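Side-chain contacts in amphoterin-induced protein 1 (Mus musculus, PDB 2XOT), which promotes growth and fasciculation of neurites and may mediate cell-cell adhesion, here as its extracellular leucine-rich-repeat and immunoglobulin portion: residues L23-Q28 with N32-L37; S52-E57 with E82-V87; S149-E154 with N192-H197; Q209-W214 with S220-F225; T276-W279 with E285-L288. One frame throughout, in Å; residues are numbered along the deposited sequence.

Contact 1: L23-Q28 with N32-L37; sequences LSCSKQ and NVPQSL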
# COMPACT_ATOMS: atom_id res chain seq x y z
N LEU B 23 -3.45 3.40 16.44
CA LEU B 23 -3.10 4.19 17.63
C LEU B 23 -2.39 5.42 17.14
O LEU B 23 -1.39 5.31 16.48
CB LEU B 23 -2.16 3.44 18.58
CG LEU B 23 -2.59 2.17 19.32
CD1 LEU B 23 -1.99 2.17 20.73
CD2 LEU B 23 -4.10 1.92 19.33
N SER B 24 -2.93 6.59 17.44
CA SER B 24 -2.26 7.85 17.11
C SER B 24 -1.76 8.45 18.43
O SER B 24 -2.57 8.91 19.24
CB SER B 24 -3.26 8.80 16.42
OG SER B 24 -2.67 10.05 16.03
N CYS B 25 -0.44 8.41 18.66
CA CYS B 25 0.15 8.89 19.91
C CYS B 25 1.25 9.96 19.64
O CYS B 25 2.29 10.00 20.31
CB CYS B 25 0.73 7.72 20.70
SG CYS B 25 -0.21 6.17 20.65
N SER B 26 0.99 10.82 18.66
CA SER B 26 1.99 11.75 18.16
C SER B 26 1.93 13.07 18.89
O SER B 26 0.87 13.45 19.41
CB SER B 26 1.77 12.00 16.66
OG SER B 26 0.64 12.81 16.43
N LYS B 27 3.06 13.76 18.89
CA LYS B 27 3.23 15.12 19.41
C LYS B 27 2.78 15.32 20.86
O LYS B 27 2.15 16.32 21.20
CB LYS B 27 2.59 16.14 18.46
CG LYS B 27 3.18 17.52 18.61
CD LYS B 27 2.77 18.44 17.50
CE LYS B 27 2.65 19.87 17.97
NZ LYS B 27 2.46 20.83 16.81
N GLN B 28 3.18 14.38 21.72
CA GLN B 28 2.86 14.37 23.14
C GLN B 28 4.13 14.46 23.97
O GLN B 28 4.14 14.05 25.13
CB GLN B 28 2.19 13.05 23.50
CG GLN B 28 0.88 12.74 22.80
CD GLN B 28 -0.25 13.59 23.28
OE1 GLN B 28 -0.42 13.79 24.49
NE2 GLN B 28 -1.05 14.09 22.35
N ASN B 32 9.22 7.93 26.44
CA ASN B 32 9.21 6.47 26.29
C ASN B 32 7.96 6.07 25.55
O ASN B 32 7.01 6.84 25.49
CB ASN B 32 9.18 5.79 27.66
CG ASN B 32 10.37 6.18 28.54
OD1 ASN B 32 11.50 5.72 28.31
ND2 ASN B 32 10.12 7.02 29.55
N VAL B 33 7.94 4.84 25.03
CA VAL B 33 6.76 4.33 24.31
C VAL B 33 5.64 4.05 25.31
O VAL B 33 5.91 3.49 26.38
CB VAL B 33 7.07 3.00 23.58
CG1 VAL B 33 5.87 2.56 22.76
CG2 VAL B 33 8.32 3.12 22.67
N PRO B 34 4.38 4.43 24.99
CA PRO B 34 3.25 4.04 25.82
C PRO B 34 3.22 2.57 26.24
O PRO B 34 3.43 1.66 25.41
CB PRO B 34 2.05 4.35 24.93
CG PRO B 34 2.48 5.55 24.19
CD PRO B 34 3.94 5.28 23.87
N GLN B 35 2.95 2.33 27.53
CA GLN B 35 2.83 0.97 28.08
C GLN B 35 1.60 0.22 27.57
O GLN B 35 0.58 0.83 27.28
CB GLN B 35 2.76 1.04 29.61
CG GLN B 35 4.10 1.36 30.29
CD GLN B 35 4.04 1.14 31.81
OE1 GLN B 35 3.90 2.11 32.58
NE2 GLN B 35 4.12 -0.13 32.25
N SER B 36 1.70 -1.10 27.50
CA SER B 36 0.56 -1.98 27.22
C SER B 36 -0.09 -1.64 25.88
O SER B 36 -1.28 -1.29 25.79
CB SER B 36 -0.48 -1.95 28.37
OG SER B 36 -0.02 -2.73 29.48
N LEU B 37 0.71 -1.76 24.83
CA LEU B 37 0.24 -1.56 23.46
C LEU B 37 -0.63 -2.74 23.04
O LEU B 37 -0.21 -3.88 23.13
CB LEU B 37 1.42 -1.41 22.51
CG LEU B 37 2.29 -0.16 22.71
CD1 LEU B 37 3.58 -0.29 21.87
CD2 LEU B 37 1.52 1.14 22.39
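Leu23 and Leu37 carry the same first torsion, each with CG anti to its own carbonyl carbon (chi1 -65° and -66°), and from those starting points their branches lean toward each other between the two segments. CB of Leu23 already points at 32-37. CB of Leu37 does not, and it is the CD2 branch that makes up the difference. The meeting is methyl to methyl, Leu23 CD1 against Leu37 CD2 at 4.0 Å, with the two side chains slanting across each other. Both also rest on Leu44 of the neighbouring strand 43-45, so the pair is packed into a three-leucine cluster.

The second touch is looser. Cys25 turns its CB toward the proline ring, and Cys25 CB lies 4.5 Å from Pro34 CG. The disulfide from its SG to Cys16 limits how far the cysteine can turn, and the proline ring is fixed to its own backbone. Two rather rigid groups thus only brush each other, and Leu46 packs on Pro34 as well. The backbones stay well apart, 8.2 Å between Cys25 CA and Pro34 CA, and side chains alone span the distance.

Ser24 on the strand and Ser26 just after it serve another surface: Ser24 packs on Tyr120 of the second subunit, and Ser26 OG is hydrogen-bonded to His48 NE2 of that same subunit. All four touching residues are buried, forming a small disulfide-braced apolar core beside strand 22-24, as belongs to the LRRNT cap that closes the N-terminal end of a leucine-rich-repeat solenoid.

Contact 2: S52-E57 with E82-V87; sequences SRLRAE and EAFVPV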
# COMPACT_ATOMS: atom_id res chain seq x y z
N SER B 52 14.40 8.49 22.66
CA SER B 52 15.84 8.51 22.42
C SER B 52 16.42 7.13 22.15
O SER B 52 17.49 6.99 21.57
CB SER B 52 16.56 9.14 23.61
OG SER B 52 16.22 8.47 24.82
N ARG B 53 15.71 6.11 22.59
CA ARG B 53 16.18 4.73 22.46
C ARG B 53 14.99 3.88 22.10
O ARG B 53 13.91 4.09 22.64
CB ARG B 53 16.78 4.25 23.80
CG ARG B 53 17.98 5.06 24.27
CD ARG B 53 18.56 4.52 25.58
NE ARG B 53 19.28 3.26 25.37
CZ ARG B 53 20.52 3.18 24.88
NH1 ARG B 53 21.19 4.27 24.53
NH2 ARG B 53 21.09 2.00 24.73
N LEU B 54 15.18 2.93 21.18
CA LEU B 54 14.16 1.91 20.94
C LEU B 54 14.76 0.64 21.51
O LEU B 54 15.61 0.02 20.88
CB LEU B 54 13.82 1.77 19.44
CG LEU B 54 12.52 1.06 19.06
CD1 LEU B 54 11.33 1.85 19.58
CD2 LEU B 54 12.42 0.90 17.56
N ARG B 55 14.34 0.31 22.73
CA ARG B 55 14.97 -0.74 23.55
C ARG B 55 14.38 -2.09 23.21
O ARG B 55 13.27 -2.17 22.66
CB ARG B 55 14.76 -0.44 25.05
N ALA B 56 15.12 -3.14 23.55
CA ALA B 56 14.69 -4.52 23.33
C ALA B 56 13.21 -4.78 23.68
O ALA B 56 12.52 -5.52 22.97
CB ALA B 56 15.59 -5.49 24.12
N GLU B 57 12.75 -4.19 24.77
CA GLU B 57 11.40 -4.42 25.26
C GLU B 57 10.55 -3.16 25.17
O GLU B 57 9.75 -2.88 26.07
CB GLU B 57 11.44 -4.91 26.72
CG GLU B 57 12.34 -6.13 26.97
CD GLU B 57 11.76 -7.42 26.41
OE1 GLU B 57 10.51 -7.50 26.26
OE2 GLU B 57 12.55 -8.36 26.14
N GLU B 82 17.46 -6.30 19.06
CA GLU B 82 16.26 -7.13 19.19
C GLU B 82 14.97 -6.32 19.09
O GLU B 82 13.91 -6.82 19.41
CB GLU B 82 16.26 -7.81 20.56
CG GLU B 82 17.61 -8.37 20.99
CD GLU B 82 18.05 -9.54 20.15
OE1 GLU B 82 17.20 -10.42 19.88
OE2 GLU B 82 19.25 -9.59 19.78
N ALA B 83 15.06 -5.07 18.65
CA ALA B 83 13.92 -4.16 18.68
C ALA B 83 12.78 -4.59 17.75
O ALA B 83 11.64 -4.23 17.98
CB ALA B 83 14.37 -2.77 18.32
N PHE B 84 13.09 -5.38 16.73
CA PHE B 84 12.11 -5.72 15.71
C PHE B 84 11.64 -7.17 15.80
O PHE B 84 10.86 -7.63 14.96
CB PHE B 84 12.69 -5.38 14.35
CG PHE B 84 13.08 -3.93 14.22
CD1 PHE B 84 12.15 -2.93 14.41
CD2 PHE B 84 14.38 -3.56 13.94
CE1 PHE B 84 12.49 -1.60 14.29
CE2 PHE B 84 14.73 -2.22 13.83
CZ PHE B 84 13.79 -1.25 14.01
N VAL B 85 12.07 -7.87 16.84
CA VAL B 85 11.53 -9.20 17.14
C VAL B 85 9.99 -9.24 17.35
O VAL B 85 9.33 -10.18 16.87
CB VAL B 85 12.25 -9.84 18.35
CG1 VAL B 85 11.52 -11.08 18.83
CG2 VAL B 85 13.70 -10.16 17.99
N PRO B 86 9.41 -8.22 18.06
CA PRO B 86 7.96 -8.21 18.29
C PRO B 86 7.07 -7.79 17.11
O PRO B 86 5.84 -7.97 17.20
CB PRO B 86 7.78 -7.18 19.42
CG PRO B 86 9.04 -6.46 19.53
CD PRO B 86 10.06 -7.05 18.65
N VAL B 87 7.67 -7.23 16.04
CA VAL B 87 6.91 -6.69 14.90
C VAL B 87 7.32 -7.37 13.59
O VAL B 87 7.76 -6.71 12.63
CB VAL B 87 7.08 -5.17 14.81
CG1 VAL B 87 6.36 -4.50 15.97
CG2 VAL B 87 8.58 -4.76 14.77
O HOH W 1 12.61 -7.67 21.66
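The Phe84 ring has the CB of its neighbour Ala83 over the centre of one face, 4.3 Å above the plane, while Leu54 comes at it obliquely from across the contact, its CD2 4.1 Å from Phe84 CE1. The two side chains run at about a right angle. Leu54 reaches out with CG anti to its backbone nitrogen (chi1 -162°), and the same CD2 methyl also meets Ala83 CB at 4.2 Å, so one branch fills the notch between the alanine and the ring. The aromatic side chain continues onward to Leu111.

Further along, the backbones come closest at Ala56 and Ala83, and beside them the carbonyls of Ala56 and Glu82 are joined by water. Water 1 donates one hydrogen bond to Ala56 O, at a short 2.5 Å, and another to Glu82 O, at 2.7 Å. Glu82 O also takes a weak bond from Val85 N within a type I turn. Ala83 O, for its part, is held by Trp58 NE1.

The segments belong to LRR 1 and LRR 2: a phenylalanine packed against a leucine of the preceding repeat, the kind of inter-repeat apolar packing that builds a leucine-rich-repeat solenoid.

Contact 3: S149-E154 with N192-H197; sequences SRFPVE and NGLYLH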
# COMPACT_ATOMS: atom_id res chain seq x y z
N SER B 149 29.34 9.39 2.50
CA SER B 149 30.42 9.72 1.55
C SER B 149 30.82 8.55 0.63
O SER B 149 31.35 8.80 -0.48
CB SER B 149 31.66 10.27 2.31
OG SER B 149 32.34 9.22 2.99
N ARG B 150 30.56 7.31 1.05
CA ARG B 150 30.74 6.14 0.18
C ARG B 150 29.42 5.55 -0.34
O ARG B 150 28.54 5.14 0.44
CB ARG B 150 31.51 5.00 0.87
CG ARG B 150 31.96 3.95 -0.14
CD ARG B 150 32.56 2.69 0.46
NE ARG B 150 31.51 1.74 0.78
CZ ARG B 150 31.15 0.71 0.03
NH1 ARG B 150 31.73 0.42 -1.12
NH2 ARG B 150 30.19 -0.06 0.47
N PHE B 151 29.32 5.47 -1.67
CA PHE B 151 28.16 4.85 -2.29
C PHE B 151 28.10 3.37 -1.89
O PHE B 151 29.04 2.63 -2.14
CB PHE B 151 28.21 4.95 -3.81
CG PHE B 151 26.98 4.42 -4.48
CD1 PHE B 151 25.86 5.22 -4.65
CD2 PHE B 151 26.94 3.11 -4.95
CE1 PHE B 151 24.73 4.73 -5.26
CE2 PHE B 151 25.79 2.62 -5.56
CZ PHE B 151 24.69 3.42 -5.70
N PRO B 152 26.99 2.94 -1.27
CA PRO B 152 26.80 1.53 -0.88
C PRO B 152 26.45 0.60 -2.05
O PRO B 152 25.34 0.09 -2.13
CB PRO B 152 25.65 1.60 0.12
CG PRO B 152 24.91 2.84 -0.22
CD PRO B 152 25.88 3.80 -0.83
N VAL B 153 27.42 0.34 -2.91
CA VAL B 153 27.17 -0.39 -4.15
C VAL B 153 26.68 -1.82 -3.89
O VAL B 153 25.99 -2.40 -4.72
CB VAL B 153 28.42 -0.40 -5.06
CG1 VAL B 153 29.50 -1.33 -4.50
CG2 VAL B 153 28.02 -0.77 -6.51
N GLU B 154 27.00 -2.36 -2.71
CA GLU B 154 26.61 -3.73 -2.37
C GLU B 154 25.10 -3.90 -2.21
O GLU B 154 24.61 -5.03 -2.27
CB GLU B 154 27.31 -4.21 -1.09
CG GLU B 154 28.84 -4.26 -1.17
CD GLU B 154 29.49 -2.89 -1.11
OE1 GLU B 154 28.87 -1.93 -0.59
OE2 GLU B 154 30.62 -2.75 -1.60
N ASN B 192 16.11 3.57 -12.55
CA ASN B 192 14.95 4.46 -12.55
C ASN B 192 14.67 5.08 -11.16
O ASN B 192 14.15 6.19 -11.06
CB ASN B 192 13.73 3.70 -13.02
CG ASN B 192 12.55 4.58 -13.26
OD1 ASN B 192 11.56 4.50 -12.54
ND2 ASN B 192 12.61 5.39 -14.29
N GLY B 193 14.99 4.34 -10.10
CA GLY B 193 14.82 4.83 -8.72
C GLY B 193 16.09 5.04 -7.93
O GLY B 193 16.05 5.01 -6.71
N LEU B 194 17.21 5.24 -8.60
CA LEU B 194 18.47 5.51 -7.94
C LEU B 194 18.73 7.01 -7.96
O LEU B 194 19.12 7.55 -9.00
CB LEU B 194 19.61 4.78 -8.65
CG LEU B 194 20.99 4.92 -8.04
CD1 LEU B 194 20.93 4.54 -6.52
CD2 LEU B 194 22.01 4.06 -8.83
N TYR B 195 18.48 7.67 -6.83
CA TYR B 195 18.51 9.12 -6.74
C TYR B 195 19.86 9.59 -6.18
O TYR B 195 20.25 9.24 -5.06
CB TYR B 195 17.32 9.69 -5.93
CG TYR B 195 15.93 9.38 -6.48
CD1 TYR B 195 15.34 10.20 -7.45
CD2 TYR B 195 15.18 8.32 -6.01
CE1 TYR B 195 14.07 9.94 -7.94
CE2 TYR B 195 13.91 8.05 -6.52
CZ TYR B 195 13.36 8.85 -7.48
OH TYR B 195 12.11 8.59 -7.97
N LEU B 196 20.59 10.38 -6.97
CA LEU B 196 21.94 10.80 -6.65
C LEU B 196 22.11 12.32 -6.70
O LEU B 196 23.25 12.81 -6.61
CB LEU B 196 22.94 10.12 -7.60
CG LEU B 196 22.93 8.58 -7.64
CD1 LEU B 196 23.84 8.04 -8.76
CD2 LEU B 196 23.34 7.94 -6.29
N HIS B 197 21.01 13.05 -6.80
CA HIS B 197 21.05 14.50 -7.00
C HIS B 197 21.44 15.19 -5.68
O HIS B 197 21.31 14.62 -4.60
CB HIS B 197 19.71 15.06 -7.53
CG HIS B 197 18.53 14.72 -6.69
ND1 HIS B 197 18.04 15.57 -5.71
CD2 HIS B 197 17.79 13.59 -6.62
CE1 HIS B 197 17.03 14.98 -5.10
NE2 HIS B 197 16.86 13.78 -5.62
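Between Ser149 and Glu154, Phe151 is the residue that reaches Leu194 and Leu196. Arg150 turns to its own segment and forms a salt bridge with Glu154: NH2 to OE1 is a short 2.5 Å, the oxygen lying close to the guanidinium plane and approached from its syn side, while the bond from NH1 to OE2 is weak.

Phe151 has CG opposite its backbone nitrogen (chi1 -175°), which sends the ring toward 192-197. Phe151 CE1 is 3.6 Å from Leu196 CD2, and its CZ is 4.0 Å from Leu194 CD1, the latter methyl at the ring edge near its plane. Leu194 comes from the opposite direction, Leu196 at about a right angle. Leu170 and Leu183 pack on the same ring. With an alanine in place of Phe151, the methyls of Leu194 and Leu196 would probably lose the ring they rest on, opening a gap.

Pro152 then centres an inverse gamma turn, closed by a weak bond from Val153 N to Phe151 O, and Val153 CB lies at the ring edge. The contact joins LRR 5 to the last strand of the long sheet and the residue just after it, a phenylalanine-leucine core where the leucine-rich-repeat solenoid passes into its LRRCT cap.

Contact 4: Q209-W214 with S220-F225; sequences QLFSHW and SSVMDF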
# COMPACT_ATOMS: atom_id res chain seq x y z
N GLN B 209 28.31 10.71 -19.26
CA GLN B 209 27.84 9.68 -20.16
C GLN B 209 26.82 8.75 -19.53
O GLN B 209 25.90 8.29 -20.20
CB GLN B 209 29.04 8.90 -20.69
CG GLN B 209 29.75 9.71 -21.78
CD GLN B 209 31.20 9.36 -21.98
OE1 GLN B 209 31.93 10.08 -22.69
NE2 GLN B 209 31.65 8.27 -21.37
N LEU B 210 26.99 8.48 -18.23
CA LEU B 210 26.01 7.71 -17.48
C LEU B 210 24.67 8.45 -17.44
O LEU B 210 23.66 7.92 -17.84
CB LEU B 210 26.52 7.42 -16.06
CG LEU B 210 25.56 6.57 -15.21
CD1 LEU B 210 25.75 5.03 -15.47
CD2 LEU B 210 25.70 6.89 -13.74
N PHE B 211 24.68 9.67 -16.93
CA PHE B 211 23.46 10.43 -16.74
C PHE B 211 22.83 10.83 -18.09
O PHE B 211 21.61 10.97 -18.20
CB PHE B 211 23.74 11.64 -15.84
CG PHE B 211 23.85 11.27 -14.37
CD1 PHE B 211 22.73 10.96 -13.64
CD2 PHE B 211 25.08 11.18 -13.75
CE1 PHE B 211 22.82 10.57 -12.31
CE2 PHE B 211 25.16 10.80 -12.41
CZ PHE B 211 24.04 10.51 -11.70
N SER B 212 23.67 11.00 -19.11
CA SER B 212 23.20 11.29 -20.47
C SER B 212 22.35 10.12 -20.99
O SER B 212 21.27 10.32 -21.52
CB SER B 212 24.39 11.55 -21.39
OG SER B 212 23.98 11.74 -22.74
N HIS B 213 22.83 8.90 -20.80
CA HIS B 213 22.04 7.74 -21.12
C HIS B 213 20.72 7.71 -20.34
O HIS B 213 19.65 7.57 -20.93
CB HIS B 213 22.85 6.46 -20.87
CG HIS B 213 22.06 5.21 -21.10
ND1 HIS B 213 21.45 4.94 -22.30
CD2 HIS B 213 21.73 4.19 -20.27
CE1 HIS B 213 20.79 3.80 -22.21
NE2 HIS B 213 20.95 3.32 -20.99
N TRP B 214 20.79 7.89 -19.02
CA TRP B 214 19.60 7.86 -18.17
C TRP B 214 18.58 8.90 -18.59
O TRP B 214 17.36 8.66 -18.54
CB TRP B 214 19.98 8.07 -16.70
CG TRP B 214 20.81 6.97 -16.09
CD1 TRP B 214 21.57 6.04 -16.73
CD2 TRP B 214 20.99 6.74 -14.70
NE1 TRP B 214 22.20 5.23 -15.81
CE2 TRP B 214 21.85 5.64 -14.56
CE3 TRP B 214 20.48 7.35 -13.55
CZ2 TRP B 214 22.22 5.14 -13.32
CZ3 TRP B 214 20.86 6.85 -12.32
CH2 TRP B 214 21.72 5.76 -12.22
N SER B 220 13.10 8.45 -14.27
CA SER B 220 12.55 9.43 -13.32
C SER B 220 13.59 10.03 -12.44
O SER B 220 13.52 11.21 -12.12
CB SER B 220 11.52 8.77 -12.43
OG SER B 220 10.54 8.17 -13.24
N SER B 221 14.57 9.21 -12.06
CA SER B 221 15.68 9.66 -11.21
C SER B 221 16.42 10.86 -11.84
O SER B 221 16.96 11.70 -11.12
CB SER B 221 16.64 8.49 -10.94
OG SER B 221 17.17 7.93 -12.14
N VAL B 222 16.42 10.94 -13.17
CA VAL B 222 16.98 12.09 -13.88
C VAL B 222 15.91 13.12 -14.26
O VAL B 222 16.05 14.31 -13.94
CB VAL B 222 17.73 11.63 -15.16
CG1 VAL B 222 18.00 12.81 -16.08
CG2 VAL B 222 19.03 10.94 -14.78
N MET B 223 14.83 12.69 -14.91
CA MET B 223 13.79 13.63 -15.35
C MET B 223 13.20 14.47 -14.20
O MET B 223 12.97 15.67 -14.36
CB MET B 223 12.67 12.89 -16.09
CG MET B 223 13.12 12.14 -17.33
SD MET B 223 14.12 13.08 -18.49
CE MET B 223 15.72 12.64 -17.91
N ASP B 224 12.98 13.88 -13.03
CA ASP B 224 12.38 14.63 -11.92
C ASP B 224 13.34 15.66 -11.26
O ASP B 224 12.88 16.57 -10.59
CB ASP B 224 11.84 13.67 -10.86
CG ASP B 224 10.73 12.80 -11.36
OD1 ASP B 224 10.12 13.13 -12.37
OD2 ASP B 224 10.44 11.78 -10.73
N PHE B 225 14.64 15.52 -11.49
CA PHE B 225 15.67 16.23 -10.72
C PHE B 225 16.84 16.74 -11.53
O PHE B 225 17.93 16.97 -10.98
CB PHE B 225 16.19 15.31 -9.62
CG PHE B 225 15.14 14.94 -8.63
CD1 PHE B 225 14.72 15.86 -7.69
CD2 PHE B 225 14.54 13.69 -8.64
CE1 PHE B 225 13.72 15.55 -6.78
CE2 PHE B 225 13.55 13.38 -7.73
CZ PHE B 225 13.15 14.31 -6.80
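Trp214 meets the short helix 220-223 from the root of its side chain outward. Its CB lies 3.6 Å from Val222 CG2, and that methyl sits at the edge of the indole, near its plane. Further out, along the six-membered ring, Trp214 CE3 comes 3.6 Å from Ser221 OG, and CZ3 stays beside the same oxygen at 3.8 Å. One face of the indole is covered by its own helix: Leu210 CG stands 3.5 Å above the plane, displaced toward the rim. Leu194 of the last sheet strand packs on the indole as well.

Val222 CG2 is shared. Besides Trp214 it touches Phe211 CD1 at 3.9 Å, again at a ring edge and in the ring plane, so one methyl is pinched between two aromatic side chains a helical turn apart.

Ser221 holds its hydroxyl in the tight spot between backbone nitrogen and carbonyl carbon (chi1 58°), where OG is hydrogen-bonded to Lys191 O. The hydroxyl beside the indole is thus already satisfied, and helices 205-216 and 220-223 of the LRRCT cap are held together by apolar contact with edge-on aromatics, without a polar link between their segments.

Contact 5: T276-W279 with E285-L288; sequences TKVW and EQVL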
# COMPACT_ATOMS: atom_id res chain seq x y z
N THR B 276 4.29 -5.75 -19.87
CA THR B 276 4.06 -6.75 -20.92
C THR B 276 5.03 -6.37 -21.99
O THR B 276 5.10 -5.19 -22.37
CB THR B 276 2.62 -6.68 -21.49
OG1 THR B 276 1.69 -6.87 -20.42
CG2 THR B 276 2.36 -7.76 -22.57
N LYS B 277 5.79 -7.35 -22.46
CA LYS B 277 6.82 -7.13 -23.46
C LYS B 277 6.40 -7.83 -24.71
O LYS B 277 6.05 -9.00 -24.65
CB LYS B 277 8.18 -7.68 -23.01
CG LYS B 277 9.02 -6.71 -22.22
CD LYS B 277 9.02 -6.96 -20.73
CE LYS B 277 10.28 -7.67 -20.26
NZ LYS B 277 11.22 -6.81 -19.46
N VAL B 278 6.43 -7.11 -25.83
CA VAL B 278 6.14 -7.67 -27.15
C VAL B 278 7.31 -7.33 -28.06
O VAL B 278 7.62 -6.13 -28.27
CB VAL B 278 4.84 -7.05 -27.76
CG1 VAL B 278 4.55 -7.64 -29.16
CG2 VAL B 278 3.65 -7.25 -26.80
N TRP B 279 7.95 -8.36 -28.60
CA TRP B 279 9.08 -8.20 -29.51
C TRP B 279 8.64 -8.40 -30.95
O TRP B 279 7.85 -9.31 -31.25
CB TRP B 279 10.15 -9.23 -29.21
CG TRP B 279 10.97 -8.97 -28.02
CD1 TRP B 279 10.80 -9.51 -26.77
CD2 TRP B 279 12.15 -8.19 -27.97
NE1 TRP B 279 11.82 -9.09 -25.95
CE2 TRP B 279 12.66 -8.28 -26.66
CE3 TRP B 279 12.84 -7.43 -28.91
CZ2 TRP B 279 13.80 -7.60 -26.26
CZ3 TRP B 279 13.98 -6.77 -28.52
CH2 TRP B 279 14.44 -6.85 -27.21
N GLU B 285 7.65 -8.79 -37.97
CA GLU B 285 6.78 -9.88 -37.51
C GLU B 285 6.97 -10.11 -36.01
O GLU B 285 8.08 -9.98 -35.51
CB GLU B 285 7.13 -11.19 -38.23
CG GLU B 285 7.25 -11.10 -39.78
CD GLU B 285 5.93 -11.33 -40.51
OE1 GLU B 285 5.33 -12.41 -40.32
OE2 GLU B 285 5.52 -10.44 -41.30
N GLN B 286 5.91 -10.48 -35.29
CA GLN B 286 6.06 -10.78 -33.86
C GLN B 286 6.91 -12.02 -33.66
O GLN B 286 6.69 -13.04 -34.32
CB GLN B 286 4.72 -10.97 -33.17
CG GLN B 286 4.86 -11.17 -31.67
CD GLN B 286 3.54 -11.25 -30.96
OE1 GLN B 286 2.48 -11.19 -31.58
NE2 GLN B 286 3.58 -11.39 -29.64
N VAL B 287 7.84 -11.94 -32.71
CA VAL B 287 8.80 -13.01 -32.45
C VAL B 287 8.13 -14.29 -31.94
O VAL B 287 8.13 -15.31 -32.66
CB VAL B 287 9.93 -12.56 -31.48
CG1 VAL B 287 10.76 -13.75 -31.04
CG2 VAL B 287 10.79 -11.48 -32.15
N LEU B 288 7.59 -14.27 -30.73
CA LEU B 288 6.80 -15.41 -30.23
C LEU B 288 7.59 -16.62 -29.71
O LEU B 288 8.80 -16.75 -29.93
CB LEU B 288 5.81 -15.92 -31.30
CG LEU B 288 4.31 -15.78 -31.03
CD1 LEU B 288 3.74 -14.50 -31.67
CD2 LEU B 288 3.58 -17.02 -31.56
O HOH W 2 6.70 -11.05 -28.82
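Trp279 meets Val287 at the base of its side chain, Trp279 CB against the Val287 CG2 methyl at 3.8 Å, while the indole heads off elsewhere. Val287 points its CB at the strand. With CG anti to the carbonyl carbon (chi1 -76°), the tryptophan ring is carried away from 285-288 into the domain, where NE1 is hydrogen-bonded to Gly301 O. Val287 follows it inward on its own account, touching Val298 and Leu303, both of which also pack on the tryptophan.

That indole lies against Cys268 and Cys318, the partners of a disulfide, and a tryptophan packed on the intersheet disulfide is the core signature of an immunoglobulin fold, here the I-set domain that follows the leucine-rich repeats. Strand 276-280 borders strand 314-321 in the same sheet.

Over on the exposed side, Gln286 runs fully extended and crosses Val278 at about a right angle, laying its NE2 3.9 Å from Val278 CG1. The amide N-H is taken up by water 2, which accepts from Gln286 NE2 at 3.2 Å and from Trp279 N at 3.0 Å. Lower on the same side chain, Gln286 CG passes 3.5 Å from Trp279 O.

That carbonyl is the direct link between the backbones. Val287 N donates to Trp279 O over 3.0 Å, nearly straight at 172°, but from above the carbonyl plane, 38° out of it. Gln286 CA adds a CA-H...O contact to the same oxygen, Trp279 O, at 3.5 Å.

How the contacts relate
Contacts 1 to 4 are buried and mostly apolar, whereas contact 5, in the immunoglobulin domain, lies at the surface and is the one with a direct hydrogen bond between its segments. Contacts 1 and 3 lie toward opposite ends of the same long sheet, their centres about 35 Å apart, one in the LRRNT cap and the other entering the LRRCT cap. Contact 2 lies near contact 1 without touching it; a water bridge is its polar link, where contact 1 has a disulfide beside it. Contacts 3 and 4 touch, with a probable hydrogen bond from Ser221 N to Asn192 O, so the end of the sheet packs directly on the cap helices. Contacts 1, 3 and 4 all border the second subunit.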